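Local coordinates for protein mandelate racemase/muconate lactonizing enzyme (Roseovarius nubinhibens, PDB 2QDD) that is of unknown specific function but, as a magnesium-binding member of the mandelate racemase/muconate lactonizing enzyme family, probably catalyses an enolase-superfamily reaction, at residues D82-D94 and I107-A119. Sequence-based numbering, arbitrary orientation.
Sequences DPRSLDHVNRVMD and IDMACWDILGQVA
Leu-86 lays its CD1 methyl over one face of the Trp-112 indole, 3.6 Å from the centroid of the five-membered ring and only 13° off the normal, a CH-pi contact. The leucine is a knob in the hole formed by Asp-108, Cys-111, Trp-112 and Leu-115; CD1 also meets Leu-115 CD2 at 3.6 Å. One turn on, Asn-90 supplies the polar link. Its ND2 spends one hydrogen on Leu-86 O (2.7 Å) within its own helix. The other crosses nearly straight (165°) to Asp-108 OD1 at 2.9 Å, from the anti side but tilted out of the carboxylate plane. Asp-108 swings its carboxylate away from its own backbone N, to the Trp-112 ring edge, facing helix 274-287 of the barrel domain; there OD2 takes the backbone N of Leu-274 and OD1 the Thr-275 hydroxyl. A leucine in place of Asn-90 would probably forfeit both ND2 bonds, leaving OD1 to Thr-275 and the helices without this tie. Pro-83 CB rests on Cys-111 SG (3.9 Å), and Met-93 SD on Ile-107 CG2. The antiparallel helices (160°) belong to the N-terminal capping domain of the enolase fold, and their chemistry implies an apolar seam whose buried carboxylate is satisfied jointly by the neighbouring helix and the barrel.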
loop_
_atom_site.group_PDB
_atom_site.type_symbol
_atom_site.label_atom_id
_atom_site.label_comp_id
_atom_site.label_asym_id
_atom_site.label_seq_id
_atom_site.Cartn_x
_atom_site.Cartn_y
_atom_site.Cartn_z
ATOM N N ASP A 82 -28.142 36.276 -8.332
ATOM C CA ASP A 82 -28.746 36.204 -7.002
ATOM C C ASP A 82 -27.677 35.843 -5.953
ATOM O O ASP A 82 -27.166 34.714 -5.948
ATOM C CB ASP A 82 -29.859 35.152 -7.009
ATOM C CG ASP A 82 -30.841 35.311 -5.862
ATOM O OD1 ASP A 82 -30.471 35.860 -4.797
ATOM O OD2 ASP A 82 -32.001 34.869 -6.028
ATOM N N PRO A 83 -27.350 36.793 -5.050
ATOM C CA PRO A 83 -26.297 36.565 -4.053
ATOM C C PRO A 83 -26.731 35.663 -2.889
ATOM O O PRO A 83 -25.923 35.379 -2.000
ATOM C CB PRO A 83 -25.987 37.973 -3.547
ATOM C CG PRO A 83 -27.271 38.711 -3.703
ATOM C CD PRO A 83 -27.960 38.131 -4.906
ATOM N N ARG A 84 -27.991 35.230 -2.897
ATOM C CA ARG A 84 -28.513 34.294 -1.903
ATOM C C ARG A 84 -28.173 32.847 -2.257
ATOM O O ARG A 84 -28.020 32.007 -1.364
ATOM C CB ARG A 84 -30.029 34.450 -1.758
ATOM C CG ARG A 84 -30.468 35.801 -1.191
ATOM C CD ARG A 84 -31.974 36.005 -1.305
ATOM N NE ARG A 84 -32.432 35.955 -2.694
ATOM C CZ ARG A 84 -33.706 35.990 -3.078
ATOM N NH1 ARG A 84 -34.682 36.093 -2.180
ATOM N NH2 ARG A 84 -34.003 35.921 -4.370
ATOM N N SER A 85 -28.077 32.566 -3.557
ATOM C CA SER A 85 -27.684 31.252 -4.057
ATOM C C SER A 85 -26.167 31.095 -4.022
ATOM O O SER A 85 -25.492 31.300 -5.031
ATOM C CB SER A 85 -28.200 31.055 -5.485
ATOM O OG SER A 85 -29.605 30.856 -5.501
ATOM N N LEU A 86 -25.643 30.734 -2.851
ATOM C CA LEU A 86 -24.224 30.908 -2.529
ATOM C C LEU A 86 -23.301 29.911 -3.223
ATOM O O LEU A 86 -22.245 30.296 -3.731
ATOM C CB LEU A 86 -24.002 30.837 -1.022
ATOM C CG LEU A 86 -23.983 32.179 -0.306
ATOM C CD1 LEU A 86 -24.258 31.958 1.152
ATOM C CD2 LEU A 86 -22.629 32.834 -0.494
ATOM N N ASP A 87 -23.704 28.640 -3.242
ATOM C CA ASP A 87 -22.975 27.607 -3.967
ATOM C C ASP A 87 -22.915 27.919 -5.456
ATOM O O ASP A 87 -21.889 27.689 -6.094
ATOM C CB ASP A 87 -23.596 26.228 -3.736
ATOM C CG ASP A 87 -23.439 25.739 -2.302
ATOM O OD1 ASP A 87 -22.317 25.789 -1.752
ATOM O OD2 ASP A 87 -24.448 25.289 -1.721
ATOM N N HIS A 88 -24.009 28.455 -5.997
ATOM C CA HIS A 88 -24.062 28.879 -7.398
ATOM C C HIS A 88 -23.108 30.030 -7.726
ATOM O O HIS A 88 -22.449 30.008 -8.760
ATOM C CB HIS A 88 -25.487 29.254 -7.795
ATOM C CG HIS A 88 -25.582 29.904 -9.139
ATOM N ND1 HIS A 88 -25.432 29.200 -10.314
ATOM C CD2 HIS A 88 -25.807 31.190 -9.495
ATOM C CE1 HIS A 88 -25.565 30.025 -11.337
ATOM N NE2 HIS A 88 -25.793 31.238 -10.867
ATOM N N VAL A 89 -23.047 31.026 -6.842
ATOM C CA VAL A 89 -22.114 32.145 -6.974
ATOM C C VAL A 89 -20.665 31.644 -7.008
ATOM O O VAL A 89 -19.872 32.090 -7.844
ATOM C CB VAL A 89 -22.340 33.208 -5.851
ATOM C CG1 VAL A 89 -21.177 34.205 -5.757
ATOM C CG2 VAL A 89 -23.643 33.953 -6.089
ATOM N N ASN A 90 -20.345 30.695 -6.123
ATOM C CA ASN A 90 -19.034 30.040 -6.103
ATOM C C ASN A 90 -18.677 29.283 -7.376
ATOM O O ASN A 90 -17.552 29.397 -7.871
ATOM C CB ASN A 90 -18.902 29.130 -4.884
ATOM C CG ASN A 90 -18.607 29.906 -3.618
ATOM O OD1 ASN A 90 -17.448 30.134 -3.274
ATOM N ND2 ASN A 90 -19.657 30.331 -2.926
ATOM N N ARG A 91 -19.646 28.533 -7.900
ATOM C CA ARG A 91 -19.531 27.848 -9.190
ATOM C C ARG A 91 -19.212 28.771 -10.364
ATOM O O ARG A 91 -18.317 28.477 -11.152
ATOM C CB ARG A 91 -20.795 27.039 -9.491
ATOM C CG ARG A 91 -20.877 25.739 -8.715
ATOM C CD ARG A 91 -21.961 24.824 -9.259
ATOM N NE ARG A 91 -23.316 25.247 -8.891
ATOM C CZ ARG A 91 -23.918 24.988 -7.728
ATOM N NH1 ARG A 91 -23.295 24.307 -6.766
ATOM N NH2 ARG A 91 -25.158 25.422 -7.524
ATOM N N VAL A 92 -19.950 29.875 -10.469
ATOM C CA VAL A 92 -19.698 30.909 -11.479
ATOM C C VAL A 92 -18.280 31.484 -11.385
ATOM O O VAL A 92 -17.563 31.513 -12.389
ATOM C CB VAL A 92 -20.776 32.031 -11.431
ATOM C CG1 VAL A 92 -20.383 33.214 -12.316
ATOM C CG2 VAL A 92 -22.141 31.471 -11.860
ATOM N N MET A 93 -17.875 31.907 -10.183
ATOM C CA MET A 93 -16.503 32.364 -9.927
ATOM C C MET A 93 -15.429 31.348 -10.341
ATOM O O MET A 93 -14.425 31.723 -10.946
ATOM C CB MET A 93 -16.307 32.739 -8.454
ATOM C CG MET A 93 -17.091 33.956 -7.975
ATOM S SD MET A 93 -16.434 34.619 -6.429
ATOM C CE MET A 93 -16.967 33.388 -5.238
ATOM N N ASP A 94 -15.652 30.073 -10.017
ATOM C CA ASP A 94 -14.711 28.995 -10.364
ATOM C C ASP A 94 -14.684 28.695 -11.864
ATOM O O ASP A 94 -13.654 28.304 -12.404
ATOM C CB ASP A 94 -15.037 27.711 -9.590
ATOM C CG ASP A 94 -14.684 27.804 -8.105
ATOM O OD1 ASP A 94 -13.857 28.654 -7.713
ATOM O OD2 ASP A 94 -15.237 27.005 -7.323
ATOM N N ILE A 107 -15.570 38.308 -2.192
ATOM C CA ILE A 107 -16.834 38.196 -2.926
ATOM C C ILE A 107 -17.823 37.268 -2.225
ATOM O O ILE A 107 -19.000 37.604 -2.067
ATOM C CB ILE A 107 -16.633 37.738 -4.388
ATOM C CG1 ILE A 107 -15.685 38.688 -5.125
ATOM C CG2 ILE A 107 -17.983 37.656 -5.120
ATOM C CD1 ILE A 107 -15.043 38.109 -6.362
ATOM N N ASP A 108 -17.330 36.108 -1.801
ATOM C CA ASP A 108 -18.127 35.142 -1.052
ATOM C C ASP A 108 -18.590 35.679 0.310
ATOM O O ASP A 108 -19.741 35.479 0.702
ATOM C CB ASP A 108 -17.341 33.843 -0.878
ATOM C CG ASP A 108 -18.137 32.781 -0.171
ATOM O OD1 ASP A 108 -19.008 32.154 -0.815
ATOM O OD2 ASP A 108 -17.899 32.581 1.034
ATOM N N MET A 109 -17.680 36.363 1.004
ATOM C CA MET A 109 -17.907 36.963 2.325
ATOM C C MET A 109 -19.045 37.991 2.293
ATOM O O MET A 109 -19.882 38.034 3.198
ATOM C CB MET A 109 -16.604 37.634 2.788
ATOM C CG MET A 109 -16.559 38.124 4.221
ATOM S SD MET A 109 -14.920 38.782 4.602
ATOM C CE MET A 109 -15.384 40.135 5.632
ATOM N N ALA A 110 -19.065 38.798 1.233
ATOM C CA ALA A 110 -20.076 39.832 1.042
ATOM C C ALA A 110 -21.441 39.271 0.661
ATOM O O ALA A 110 -22.470 39.852 1.013
ATOM C CB ALA A 110 -19.607 40.835 0.016
ATOM N N CYS A 111 -21.450 38.147 -0.052
ATOM C CA CYS A 111 -22.692 37.430 -0.350
ATOM C C CYS A 111 -23.303 36.747 0.873
ATOM O O CYS A 111 -24.531 36.672 0.989
ATOM C CB CYS A 111 -22.470 36.409 -1.457
ATOM S SG CYS A 111 -22.203 37.111 -3.096
ATOM N N TRP A 112 -22.447 36.238 1.765
ATOM C CA TRP A 112 -22.878 35.690 3.058
ATOM C C TRP A 112 -23.526 36.772 3.928
ATOM O O TRP A 112 -24.576 36.536 4.531
ATOM C CB TRP A 112 -21.701 35.039 3.810
ATOM C CG TRP A 112 -21.499 33.571 3.490
ATOM C CD1 TRP A 112 -20.650 33.050 2.561
ATOM C CD2 TRP A 112 -22.155 32.449 4.102
ATOM N NE1 TRP A 112 -20.738 31.682 2.543
ATOM C CE2 TRP A 112 -21.650 31.281 3.483
ATOM C CE3 TRP A 112 -23.125 32.316 5.108
ATOM C CZ2 TRP A 112 -22.083 29.994 3.829
ATOM C CZ3 TRP A 112 -23.555 31.031 5.460
ATOM C CH2 TRP A 112 -23.033 29.889 4.819
ATOM N N ASP A 113 -22.885 37.942 3.980
ATOM C CA ASP A 113 -23.418 39.158 4.608
ATOM C C ASP A 113 -24.831 39.522 4.138
ATOM O O ASP A 113 -25.705 39.771 4.966
ATOM C CB ASP A 113 -22.460 40.330 4.358
ATOM C CG ASP A 113 -22.667 41.496 5.324
ATOM O OD1 ASP A 113 -23.449 41.384 6.298
ATOM O OD2 ASP A 113 -22.022 42.543 5.104
ATOM N N ILE A 114 -25.043 39.524 2.819
ATOM C CA ILE A 114 -26.358 39.774 2.211
ATOM C C ILE A 114 -27.386 38.716 2.623
ATOM O O ILE A 114 -28.497 39.058 3.052
ATOM C CB ILE A 114 -26.266 39.889 0.660
ATOM C CG1 ILE A 114 -25.532 41.173 0.256
ATOM C CG2 ILE A 114 -27.653 39.856 0.003
ATOM C CD1 ILE A 114 -24.942 41.133 -1.147
ATOM N N LEU A 115 -27.005 37.443 2.509
ATOM C CA LEU A 115 -27.859 36.322 2.913
ATOM C C LEU A 115 -28.278 36.377 4.388
ATOM O O LEU A 115 -29.433 36.103 4.719
ATOM C CB LEU A 115 -27.191 34.977 2.609
ATOM C CG LEU A 115 -28.045 33.762 3.006
ATOM C CD1 LEU A 115 -29.207 33.549 2.043
ATOM C CD2 LEU A 115 -27.230 32.504 3.184
ATOM N N GLY A 116 -27.341 36.743 5.258
ATOM C CA GLY A 116 -27.633 36.930 6.670
ATOM C C GLY A 116 -28.634 38.035 6.971
ATOM O O GLY A 116 -29.498 37.869 7.831
ATOM N N GLN A 117 -28.515 39.155 6.257
ATOM C CA GLN A 117 -29.444 40.282 6.384
ATOM C C GLN A 117 -30.838 39.955 5.861
ATOM O O GLN A 117 -31.835 40.314 6.486
ATOM C CB GLN A 117 -28.894 41.509 5.665
ATOM C CG GLN A 117 -27.704 42.147 6.356
ATOM C CD GLN A 117 -27.043 43.211 5.504
ATOM O OE1 GLN A 117 -27.662 44.216 5.156
ATOM N NE2 GLN A 117 -25.779 42.993 5.163
ATOM N N VAL A 118 -30.889 39.266 4.721
ATOM C CA VAL A 118 -32.134 38.804 4.098
ATOM C C VAL A 118 -32.890 37.795 4.981
ATOM O O VAL A 118 -34.123 37.841 5.076
ATOM C CB VAL A 118 -31.847 38.241 2.668
ATOM C CG1 VAL A 118 -32.908 37.249 2.204
ATOM C CG2 VAL A 118 -31.699 39.382 1.666
ATOM N N ALA A 119 -32.143 36.912 5.641
ATOM C CA ALA A 119 -32.710 35.909 6.544
ATOM C C ALA A 119 -32.928 36.435 7.963
ATOM O O ALA A 119 -33.668 35.835 8.742
ATOM C CB ALA A 119 -31.819 34.672 6.580
#